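Local atomic coordinates of alpha-galactosidase (Lactobacillus brevis, PDB entry 3MI6), a protein that probably hydrolyses terminal, non-reducing alpha-D-galactose residues from alpha-D-galactosides such as galactose oligosaccharides, galactomannans and galactolipids. Residues 33-36 against 37-40; 138-141 against 142-145; 335-339 against 340-344; 448-451 against 452-455; 623-626 against 627-631. One frame throughout, in Å; residues are numbered along the deposited sequence.

Contact 1. Residues 33-36 against 37-40; sequences QIYY and GPRI
Y35 and G37 bury most of the surface here, and I40 closes the group from its far side. The tyrosine extends over the bend that follows its own strand. With CG opposite the backbone N (chi1 167°) and beside the carbonyl carbon, the ring lies over G37, and its hydroxyl donates to the carbonyl of P38 (OH to O, 2.5 Å). That bond meets a lone pair of P38 O in the carbonyl plane, with a C=O...donor angle of 128°, and the same oxygen sits at the edge of the tyrosine ring, near its plane. One face of the ring lies on the G37 backbone, whose N is 3.4 Å above the ring plane toward the rim. I40 CD1 lies over the opposite face, 4.0 Å from Y35 CD2, and the I40 CG2 branch is 4.0 Å from Y35 CE2. Y36 points away from the bend, and its ring meets those of Y21 and F248, whereas N709 of a second subunit packs on Y35, P38 and I40. The corner at G37 ends strand 31-36, an edge strand, within this chain, of a four-stranded antiparallel sheet, just after a classic beta bulge in which I34 and Y35 both face I22.

Contact 2. Residues 138-141 against 142-145; sequences FNDR and ITGL
D140 OD2 takes two bonds from T143, one from the hydroxyl and one from the backbone. T143 OG1 donates to D140 OD2 over 2.7 Å, using the carboxylate lone pair that points away from OD1; T143 N also lies 2.7 Å from D140 OD2, but its bond is bent to 123° at the hydrogen and is weak. The other oxygen, OD1, receives a longer, weak bond from I142 N (3.2 Å) and a further one from the backbone N of E102. The aspartate reaches inward over the turn because its CG stands opposite the backbone N (chi1 -179°). The carboxylate thus braces I142 and T143 in the middle of a beta-hairpin loop, residues 141-144, which joins the antiparallel strands 132-140 and 146-154. Two main-chain bonds close this loop: D140 N to L145 O (3.0 Å), nearly straight at 169°, and G144 N to D140 O (3.0 Å). G144 has a positive phi, which turns the chain back toward the strand. Beyond the closing pair, N139 CA makes a CH...O contact with L145 O at 3.6 Å. T143 OG1 has a second role as a weak acceptor from L145 N, 3.3 Å away. On the outer side of the loop, I142 packs against Q94 and E102, and it also meets S438 of a third subunit, while T143 and L145 both rest on L174 of strand 174-186.

Contact 3. Residues 335-339 against 340-344; sequences NNWEA and TYFDF
W337 presents a face to Y341 and an edge to F342 in an aromatic cluster. The edge of Y341 points at the tryptophan six-membered ring in a T-shaped pair, planes 74° apart, with Y341 CD1 3.5 Å from W337 CH2. W337 CG stands opposite its backbone N (chi1 172°), bringing the indole back beside Y341. The tryptophan directs its own edge at the F342 face (planes at 78°), with W337 CZ3 4.1 Å from F342 CZ. Over one face of Y341 lies E338 CA, a CH-pi contact 4.2 Å from the ring centroid, while the tyrosine hydroxyl bonds to D582. W337 sits on the short helix 337-340, which follows the first strand of the (beta/alpha)8 barrel and is capped by N335 OD1 at W337 N; Y341 and F342 come just after, in a type II' turn. N336 O accepts T340 N and, at 2.8 Å, T340 OG1 from opposite faces of its carbonyl plane. N336 ND2 lies over the F344 ring, 3.5 Å from CD2, the amide almost perpendicular to the ring, while OD1 takes the backbone N of D367. The W337 and F342 side chains come about 4 Å from those of R444 and D368 respectively, both predicted to bind substrate.

Contact 4. Residues 448-451 against 452-455; sequences VLDM and ARPE
A type I beta turn from D450 to R453, entered through an inverse gamma turn centred on D450, brings the chain to the start of helix 454-471; R453 N closes the turn on D450 O at 3.1 Å, almost straight at 169°, though the donor stands above the carbonyl plane. The side chains of the same two residues meet across the turn. R453, with its chain extended from CG to NE, passes the aspartate at about a right angle, and the carboxylate lies at the edge of the guanidinium with the two planes 68° apart. The resulting salt bridge is weak as a hydrogen bond: R453 NE is 3.3 Å from D450 OD2, and the angle at the hydrogen is 136°. Nonpolar parts of the arginine touch too, R453 CD lying 3.6 Å from D450 CB. S489 OG is the second and stronger partner of D450 OD2. Further out, R453 NH1 forms a salt bridge with E455 OE2 at 2.8 Å, poorly aligned and so also a weak hydrogen bond. E455 OE1 makes a further salt bridge to R491, so D450, R453 and E455 form a network at the start of the helix, extended by R491. Selenomethionine M451 turns away from this network; bent at chi2 and chi3, it lies on V456, V457 and L460 of the helix and on Y504, about 6 Å from the side chain of W478, a predicted substrate-binding residue. A beta turn with R453 at the N-cap and P454 as the first helical residue thus starts the barrel helix that precedes strand 475-478.

Contact 5. Residues 623-626 against 627-631; sequences VAFY and KCYRQ
F625 and Y629 meet at the C-terminal end of helix 613-628, the helix that follows the last strand, 601-604, of the (beta/alpha)8 barrel, just where the chain breaks before helix 630-635. Y629 is both the first residue to leave helical geometry and the N-cap of the next helix. The packed part of the contact lies on two flanks. On one, F625 CG lies opposite its backbone N (chi1 179°), which brings the ring alongside Y629; the two rings cross obliquely with planes at 56° and centroids 5.4 Å apart, their nearest atoms being F625 CE1 and Y629 CE2 at 3.7 Å, and both also rest on I665 of the C-terminal beta domain. On the other, the buried Y626 ring has R630 CG 3.7 Å from its CE2, and its hydroxyl is bonded by G600, L602 and Q634. The R630 guanidinium, turned 72° from that ring, makes salt bridges to E362 and E329. K627 is intermediate: its extended chain lies alongside buried V623, and NZ bonds to the carbonyl of G360. Round the side of A624 and C628 the helix is looser: both are exposed and meet mainly through the backbone, C628 N bonding to A624 O at 3.0 Å. At the break itself, Y629 N bonds to F625 O over 3.3 Å and, more weakly, to Y626 O at 3.2 Å.

How the contacts relate
Contacts 1 and 2 both belong to the N-terminal beta domain, with centres 29 Å apart and nearest atoms about 10 Å apart. The other three lie in the catalytic barrel region. Contact 3, on the first barrel strand and the helix after it, borders the predicted substrate site, reaching R444 and D368 within about 4 Å. Contact 4 is 30 Å from it centre to centre; its M451 comes within about 6 Å, side chain to side chain, of W478, itself predicted to bind substrate and next to the predicted nucleophile D479. Contact 5 lies about 26 Å from contact 3 between centres, where a barrel helix meets the C-terminal beta domain. Contacts 2 and 3, at 59 Å between centres, are the farthest apart.

Contact 1. Residues 33-36 against 37-40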
# COMPACT_ATOMS: atom_id res chain seq x y z
N GLN D 33 21.31 -10.43 -25.15
CA GLN D 33 19.89 -10.13 -25.23
C GLN D 33 19.76 -8.63 -25.44
O GLN D 33 20.45 -7.86 -24.77
CB GLN D 33 19.22 -10.56 -23.94
CG GLN D 33 17.95 -9.88 -23.64
CD GLN D 33 16.86 -10.24 -24.59
OE1 GLN D 33 16.86 -11.31 -25.22
NE2 GLN D 33 15.89 -9.34 -24.71
N ILE D 34 18.92 -8.23 -26.38
CA ILE D 34 18.77 -6.81 -26.69
C ILE D 34 17.41 -6.25 -26.21
O ILE D 34 17.35 -5.18 -25.61
CB ILE D 34 18.93 -6.52 -28.21
CG1 ILE D 34 20.10 -7.30 -28.80
CG2 ILE D 34 19.15 -5.04 -28.47
CD1 ILE D 34 20.42 -6.89 -30.19
N TYR D 35 16.33 -6.97 -26.49
CA TYR D 35 15.01 -6.44 -26.23
C TYR D 35 13.89 -7.47 -26.38
O TYR D 35 13.89 -8.28 -27.31
CB TYR D 35 14.74 -5.25 -27.16
CG TYR D 35 13.30 -4.85 -27.19
CD1 TYR D 35 12.78 -3.98 -26.22
CD2 TYR D 35 12.44 -5.35 -28.16
CE1 TYR D 35 11.43 -3.61 -26.24
CE2 TYR D 35 11.11 -5.00 -28.18
CZ TYR D 35 10.61 -4.13 -27.22
OH TYR D 35 9.28 -3.79 -27.26
N TYR D 36 12.93 -7.43 -25.47
CA TYR D 36 11.74 -8.28 -25.56
C TYR D 36 10.61 -7.42 -25.06
O TYR D 36 10.66 -6.89 -23.95
CB TYR D 36 11.90 -9.57 -24.74
CG TYR D 36 10.76 -10.58 -24.88
CD1 TYR D 36 9.94 -10.60 -26.00
CD2 TYR D 36 10.54 -11.54 -23.90
CE1 TYR D 36 8.90 -11.53 -26.12
CE2 TYR D 36 9.50 -12.48 -24.01
CZ TYR D 36 8.68 -12.47 -25.12
OH TYR D 36 7.65 -13.40 -25.22
N GLY D 37 9.61 -7.22 -25.91
CA GLY D 37 8.58 -6.23 -25.63
C GLY D 37 7.61 -6.18 -26.79
O GLY D 37 7.59 -7.09 -27.61
N PRO D 38 6.79 -5.12 -26.86
CA PRO D 38 5.94 -4.99 -28.04
C PRO D 38 6.79 -5.00 -29.32
O PRO D 38 7.99 -4.68 -29.26
CB PRO D 38 5.27 -3.62 -27.85
CG PRO D 38 5.33 -3.37 -26.38
CD PRO D 38 6.56 -4.04 -25.87
N ARG D 39 6.20 -5.37 -30.45
CA ARG D 39 6.92 -5.43 -31.71
C ARG D 39 7.60 -4.11 -32.09
O ARG D 39 7.01 -3.03 -31.95
CB ARG D 39 5.99 -5.89 -32.83
CG ARG D 39 6.70 -6.18 -34.15
CD ARG D 39 5.91 -7.19 -34.98
NE ARG D 39 6.27 -7.20 -36.40
CZ ARG D 39 5.47 -7.68 -37.35
NH1 ARG D 39 4.28 -8.15 -37.01
NH2 ARG D 39 5.83 -7.66 -38.62
N ILE D 40 8.84 -4.19 -32.55
CA ILE D 40 9.53 -3.03 -33.12
C ILE D 40 10.16 -3.42 -34.45
O ILE D 40 10.27 -4.60 -34.77
CB ILE D 40 10.56 -2.39 -32.14
CG1 ILE D 40 11.84 -3.22 -32.04
CG2 ILE D 40 9.94 -2.16 -30.78
CD1 ILE D 40 12.87 -2.62 -31.10

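Contact 2. Residues 138-141 against 142-145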
# COMPACT_ATOMS: atom_id res chain seq x y z
N PHE D 138 26.58 -23.17 -30.39
CA PHE D 138 27.83 -22.63 -29.88
C PHE D 138 28.80 -23.78 -29.61
O PHE D 138 28.41 -24.94 -29.63
CB PHE D 138 27.60 -21.85 -28.57
CG PHE D 138 26.64 -20.70 -28.69
CD1 PHE D 138 25.28 -20.93 -28.86
CD2 PHE D 138 27.08 -19.39 -28.59
CE1 PHE D 138 24.40 -19.87 -28.96
CE2 PHE D 138 26.20 -18.34 -28.68
CZ PHE D 138 24.87 -18.58 -28.87
N ASN D 139 30.05 -23.44 -29.33
CA ASN D 139 31.05 -24.41 -28.92
C ASN D 139 31.87 -23.80 -27.80
O ASN D 139 32.18 -22.61 -27.83
CB ASN D 139 32.00 -24.78 -30.07
CG ASN D 139 31.34 -25.65 -31.14
OD1 ASN D 139 31.26 -25.26 -32.31
ND2 ASN D 139 30.87 -26.83 -30.74
N ASP D 140 32.22 -24.63 -26.84
CA ASP D 140 33.10 -24.25 -25.75
C ASP D 140 34.59 -24.37 -26.14
O ASP D 140 35.08 -25.46 -26.46
CB ASP D 140 32.80 -25.12 -24.54
CG ASP D 140 33.66 -24.79 -23.35
OD1 ASP D 140 33.97 -23.58 -23.15
OD2 ASP D 140 34.00 -25.74 -22.60
N ARG D 141 35.29 -23.24 -26.11
CA ARG D 141 36.74 -23.21 -26.33
C ARG D 141 37.52 -24.06 -25.32
O ARG D 141 38.68 -24.40 -25.57
CB ARG D 141 37.26 -21.77 -26.27
CG ARG D 141 36.63 -20.82 -27.29
CD ARG D 141 37.40 -19.51 -27.39
NE ARG D 141 37.20 -18.64 -26.23
CZ ARG D 141 36.55 -17.48 -26.27
NH1 ARG D 141 36.05 -17.05 -27.43
NH2 ARG D 141 36.42 -16.75 -25.17
N ILE D 142 36.91 -24.38 -24.19
CA ILE D 142 37.61 -25.10 -23.13
C ILE D 142 37.40 -26.62 -23.14
O ILE D 142 38.33 -27.38 -22.88
CB ILE D 142 37.25 -24.56 -21.73
CG1 ILE D 142 37.62 -23.08 -21.61
CG2 ILE D 142 37.94 -25.37 -20.66
CD1 ILE D 142 37.43 -22.51 -20.22
N THR D 143 36.19 -27.08 -23.44
CA THR D 143 35.92 -28.50 -23.28
C THR D 143 35.46 -29.16 -24.56
O THR D 143 35.44 -30.39 -24.65
CB THR D 143 34.88 -28.78 -22.18
OG1 THR D 143 33.58 -28.39 -22.65
CG2 THR D 143 35.22 -28.01 -20.92
N GLY D 144 35.06 -28.35 -25.53
CA GLY D 144 34.60 -28.89 -26.80
C GLY D 144 33.12 -29.23 -26.85
O GLY D 144 32.59 -29.54 -27.92
N LEU D 145 32.47 -29.17 -25.69
CA LEU D 145 31.02 -29.32 -25.58
C LEU D 145 30.33 -28.41 -26.58
O LEU D 145 30.77 -27.29 -26.82
CB LEU D 145 30.56 -28.96 -24.17
CG LEU D 145 29.08 -28.66 -23.93
CD1 LEU D 145 28.43 -29.76 -23.14
CD2 LEU D 145 28.93 -27.36 -23.19

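Contact 3. Residues 335-339 against 340-344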
# COMPACT_ATOMS: atom_id res chain seq x y z
N ASN D 335 -18.37 -40.56 -11.08
CA ASN D 335 -17.27 -41.26 -10.43
C ASN D 335 -17.75 -41.66 -9.03
O ASN D 335 -18.30 -40.83 -8.30
CB ASN D 335 -16.07 -40.31 -10.35
CG ASN D 335 -14.82 -40.95 -9.75
OD1 ASN D 335 -14.90 -41.82 -8.88
ND2 ASN D 335 -13.66 -40.50 -10.21
N ASN D 336 -17.55 -42.94 -8.67
CA ASN D 336 -18.05 -43.47 -7.39
C ASN D 336 -17.17 -43.24 -6.15
O ASN D 336 -17.48 -43.73 -5.06
CB ASN D 336 -18.33 -44.97 -7.51
CG ASN D 336 -17.06 -45.77 -7.71
OD1 ASN D 336 -16.34 -45.56 -8.68
ND2 ASN D 336 -16.78 -46.69 -6.79
N TRP D 337 -16.09 -42.48 -6.31
CA TRP D 337 -15.14 -42.22 -5.22
C TRP D 337 -15.79 -41.63 -3.96
O TRP D 337 -15.95 -42.35 -2.97
CB TRP D 337 -13.95 -41.37 -5.72
CG TRP D 337 -13.00 -40.89 -4.62
CD1 TRP D 337 -12.64 -39.60 -4.37
CD2 TRP D 337 -12.32 -41.69 -3.63
NE1 TRP D 337 -11.78 -39.54 -3.30
CE2 TRP D 337 -11.57 -40.81 -2.83
CE3 TRP D 337 -12.29 -43.06 -3.35
CZ2 TRP D 337 -10.78 -41.25 -1.78
CZ3 TRP D 337 -11.51 -43.49 -2.30
CH2 TRP D 337 -10.76 -42.59 -1.53
N GLU D 338 -16.15 -40.35 -3.98
CA GLU D 338 -16.80 -39.68 -2.83
C GLU D 338 -18.22 -40.22 -2.56
O GLU D 338 -18.88 -39.84 -1.58
CB GLU D 338 -16.84 -38.15 -3.02
CG GLU D 338 -15.48 -37.42 -3.04
CD GLU D 338 -15.63 -35.88 -3.10
OE1 GLU D 338 -16.46 -35.33 -2.33
OE2 GLU D 338 -14.91 -35.22 -3.90
N ALA D 339 -18.67 -41.11 -3.44
CA ALA D 339 -20.00 -41.69 -3.35
C ALA D 339 -20.03 -42.95 -2.50
O ALA D 339 -20.97 -43.18 -1.75
CB ALA D 339 -20.54 -41.98 -4.73
N THR D 340 -18.99 -43.78 -2.62
CA THR D 340 -18.95 -45.06 -1.93
C THR D 340 -17.63 -45.18 -1.14
O THR D 340 -17.59 -45.75 -0.04
CB THR D 340 -19.36 -46.23 -2.87
OG1 THR D 340 -18.69 -46.10 -4.13
CG2 THR D 340 -20.87 -46.25 -3.11
N TYR D 341 -16.56 -44.63 -1.69
CA TYR D 341 -15.18 -44.97 -1.33
C TYR D 341 -15.01 -46.48 -1.53
O TYR D 341 -15.60 -47.05 -2.44
CB TYR D 341 -14.87 -44.54 0.11
CG TYR D 341 -14.98 -43.03 0.30
CD1 TYR D 341 -13.93 -42.19 -0.06
CD2 TYR D 341 -16.15 -42.45 0.82
CE1 TYR D 341 -14.03 -40.81 0.10
CE2 TYR D 341 -16.25 -41.06 0.99
CZ TYR D 341 -15.18 -40.25 0.62
OH TYR D 341 -15.26 -38.88 0.77
N PHE D 342 -14.21 -47.13 -0.69
CA PHE D 342 -13.86 -48.54 -0.93
C PHE D 342 -15.04 -49.49 -0.70
O PHE D 342 -14.98 -50.67 -1.05
CB PHE D 342 -12.68 -48.97 -0.06
CG PHE D 342 -11.50 -48.04 -0.14
CD1 PHE D 342 -10.63 -48.11 -1.22
CD2 PHE D 342 -11.26 -47.11 0.86
CE1 PHE D 342 -9.54 -47.25 -1.30
CE2 PHE D 342 -10.17 -46.25 0.79
CZ PHE D 342 -9.31 -46.32 -0.29
N ASP D 343 -16.11 -48.96 -0.10
CA ASP D 343 -17.28 -49.77 0.27
C ASP D 343 -18.24 -49.94 -0.90
O ASP D 343 -19.28 -49.27 -0.97
CB ASP D 343 -17.99 -49.16 1.49
CG ASP D 343 -19.22 -49.97 1.94
OD1 ASP D 343 -19.40 -51.13 1.50
OD2 ASP D 343 -20.00 -49.43 2.75
N PHE D 344 -17.89 -50.83 -1.82
CA PHE D 344 -18.74 -51.12 -2.97
C PHE D 344 -18.54 -52.52 -3.53
O PHE D 344 -17.58 -53.21 -3.18
CB PHE D 344 -18.58 -50.06 -4.08
CG PHE D 344 -17.27 -50.15 -4.84
CD1 PHE D 344 -17.10 -51.09 -5.85
CD2 PHE D 344 -16.23 -49.28 -4.56
CE1 PHE D 344 -15.91 -51.18 -6.55
CE2 PHE D 344 -15.02 -49.35 -5.26
CZ PHE D 344 -14.87 -50.31 -6.26

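Contact 4. Residues 448-451 against 452-455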
# COMPACT_ATOMS: atom_id res chain seq x y z
N VAL D 448 7.12 -45.63 -3.81
CA VAL D 448 7.13 -45.41 -5.25
C VAL D 448 8.05 -46.36 -6.02
O VAL D 448 9.15 -46.69 -5.56
CB VAL D 448 7.33 -43.90 -5.63
CG1 VAL D 448 7.44 -43.03 -4.39
CG2 VAL D 448 8.51 -43.70 -6.52
N LEU D 449 7.58 -46.83 -7.17
CA LEU D 449 8.36 -47.70 -8.06
C LEU D 449 9.47 -46.94 -8.75
O LEU D 449 9.28 -45.80 -9.16
CB LEU D 449 7.48 -48.28 -9.15
CG LEU D 449 6.34 -49.17 -8.68
CD1 LEU D 449 5.41 -49.49 -9.83
CD2 LEU D 449 6.95 -50.41 -8.06
N ASP D 450 10.61 -47.57 -8.93
CA ASP D 450 11.67 -46.94 -9.71
C ASP D 450 11.35 -46.87 -11.21
O ASP D 450 11.77 -47.72 -12.00
CB ASP D 450 12.99 -47.66 -9.46
CG ASP D 450 14.14 -46.97 -10.11
OD1 ASP D 450 13.89 -46.06 -10.91
OD2 ASP D 450 15.29 -47.34 -9.82
N MSE D 451 10.62 -45.84 -11.60
CA MSE D 451 10.28 -45.61 -13.00
C MSE D 451 11.50 -45.39 -13.89
O MSE D 451 11.38 -45.28 -15.10
CB MSE D 451 9.38 -44.37 -13.13
CG MSE D 451 8.04 -44.49 -12.43
SE MSE D 451 6.92 -45.89 -13.21
CE MSE D 451 6.82 -45.22 -15.04
N ALA D 452 12.67 -45.28 -13.27
CA ALA D 452 13.89 -45.04 -14.02
C ALA D 452 14.33 -46.31 -14.73
O ALA D 452 15.15 -46.27 -15.64
CB ALA D 452 14.98 -44.54 -13.10
N ARG D 453 13.77 -47.45 -14.30
CA ARG D 453 14.10 -48.74 -14.89
C ARG D 453 13.15 -49.10 -16.02
O ARG D 453 11.93 -49.16 -15.82
CB ARG D 453 14.02 -49.83 -13.83
CG ARG D 453 14.89 -49.62 -12.63
CD ARG D 453 14.32 -50.35 -11.44
NE ARG D 453 15.35 -50.62 -10.45
CZ ARG D 453 15.87 -51.82 -10.22
NH1 ARG D 453 15.45 -52.88 -10.92
NH2 ARG D 453 16.80 -51.97 -9.29
N PRO D 454 13.69 -49.33 -17.21
CA PRO D 454 12.87 -49.73 -18.35
C PRO D 454 12.15 -51.07 -18.15
O PRO D 454 11.17 -51.33 -18.82
CB PRO D 454 13.88 -49.81 -19.50
CG PRO D 454 14.95 -48.85 -19.11
CD PRO D 454 15.06 -48.95 -17.62
N GLU D 455 12.62 -51.90 -17.23
CA GLU D 455 11.88 -53.14 -16.97
C GLU D 455 10.55 -52.80 -16.30
O GLU D 455 9.55 -53.47 -16.51
CB GLU D 455 12.71 -54.16 -16.15
CG GLU D 455 13.15 -53.72 -14.74
CD GLU D 455 14.60 -53.19 -14.68
OE1 GLU D 455 15.07 -52.54 -15.67
OE2 GLU D 455 15.27 -53.40 -13.64

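Contact 5. Residues 623-626 against 627-631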
# COMPACT_ATOMS: atom_id res chain seq x y z
N VAL D 623 -27.41 -31.29 -16.52
CA VAL D 623 -26.78 -32.06 -17.58
C VAL D 623 -27.27 -31.67 -18.99
O VAL D 623 -26.46 -31.53 -19.92
CB VAL D 623 -26.94 -33.58 -17.34
CG1 VAL D 623 -26.38 -34.39 -18.52
CG2 VAL D 623 -26.26 -33.97 -16.04
N ALA D 624 -28.58 -31.47 -19.14
CA ALA D 624 -29.14 -31.01 -20.42
C ALA D 624 -28.66 -29.60 -20.72
O ALA D 624 -28.32 -29.27 -21.85
CB ALA D 624 -30.64 -31.04 -20.37
N PHE D 625 -28.60 -28.78 -19.68
CA PHE D 625 -28.11 -27.43 -19.84
C PHE D 625 -26.64 -27.45 -20.26
O PHE D 625 -26.25 -26.77 -21.21
CB PHE D 625 -28.25 -26.64 -18.54
CG PHE D 625 -27.72 -25.24 -18.64
CD1 PHE D 625 -28.35 -24.30 -19.42
CD2 PHE D 625 -26.59 -24.87 -17.94
CE1 PHE D 625 -27.87 -23.02 -19.51
CE2 PHE D 625 -26.10 -23.58 -18.02
CZ PHE D 625 -26.75 -22.66 -18.80
N TYR D 626 -25.84 -28.23 -19.54
CA TYR D 626 -24.41 -28.27 -19.82
C TYR D 626 -24.14 -28.78 -21.22
O TYR D 626 -23.29 -28.23 -21.93
CB TYR D 626 -23.69 -29.12 -18.80
CG TYR D 626 -22.19 -29.16 -19.01
CD1 TYR D 626 -21.39 -28.10 -18.61
CD2 TYR D 626 -21.58 -30.27 -19.59
CE1 TYR D 626 -20.01 -28.14 -18.79
CE2 TYR D 626 -20.20 -30.32 -19.78
CZ TYR D 626 -19.42 -29.25 -19.38
OH TYR D 626 -18.06 -29.30 -19.55
N LYS D 627 -24.86 -29.84 -21.61
CA LYS D 627 -24.71 -30.43 -22.94
C LYS D 627 -25.05 -29.43 -24.05
O LYS D 627 -24.35 -29.34 -25.05
CB LYS D 627 -25.58 -31.68 -23.08
CG LYS D 627 -25.13 -32.91 -22.29
CD LYS D 627 -26.10 -34.07 -22.56
CE LYS D 627 -25.61 -35.37 -21.97
NZ LYS D 627 -26.49 -36.52 -22.35
N CYS D 628 -26.15 -28.70 -23.86
CA CYS D 628 -26.63 -27.69 -24.80
C CYS D 628 -25.52 -26.69 -25.09
O CYS D 628 -25.35 -26.25 -26.21
CB CYS D 628 -27.87 -26.98 -24.21
SG CYS D 628 -28.91 -25.85 -25.27
N TYR D 629 -24.74 -26.37 -24.07
CA TYR D 629 -23.75 -25.32 -24.22
C TYR D 629 -22.35 -25.84 -23.98
O TYR D 629 -21.48 -25.10 -23.50
CB TYR D 629 -24.06 -24.16 -23.26
CG TYR D 629 -25.31 -23.38 -23.58
CD1 TYR D 629 -25.32 -22.41 -24.57
CD2 TYR D 629 -26.49 -23.60 -22.88
CE1 TYR D 629 -26.46 -21.69 -24.87
CE2 TYR D 629 -27.63 -22.88 -23.17
CZ TYR D 629 -27.61 -21.93 -24.17
OH TYR D 629 -28.74 -21.21 -24.48
N ARG D 630 -22.12 -27.10 -24.30
CA ARG D 630 -20.85 -27.71 -23.95
C ARG D 630 -19.68 -27.06 -24.69
O ARG D 630 -18.63 -26.82 -24.09
CB ARG D 630 -20.88 -29.22 -24.18
CG ARG D 630 -19.82 -30.01 -23.40
CD ARG D 630 -19.47 -31.24 -24.18
NE ARG D 630 -20.04 -32.49 -23.68
CZ ARG D 630 -21.11 -33.09 -24.18
NH1 ARG D 630 -21.77 -32.56 -25.19
NH2 ARG D 630 -21.53 -34.23 -23.65
N GLN D 631 -19.87 -26.75 -25.97
CA GLN D 631 -18.81 -26.15 -26.79
C GLN D 631 -18.38 -24.80 -26.23
O GLN D 631 -17.19 -24.44 -26.21
CB GLN D 631 -19.31 -26.01 -28.22
CG GLN D 631 -18.25 -25.64 -29.25
CD GLN D 631 -17.23 -26.75 -29.47
OE1 GLN D 631 -17.52 -27.91 -29.22
NE2 GLN D 631 -16.04 -26.39 -29.96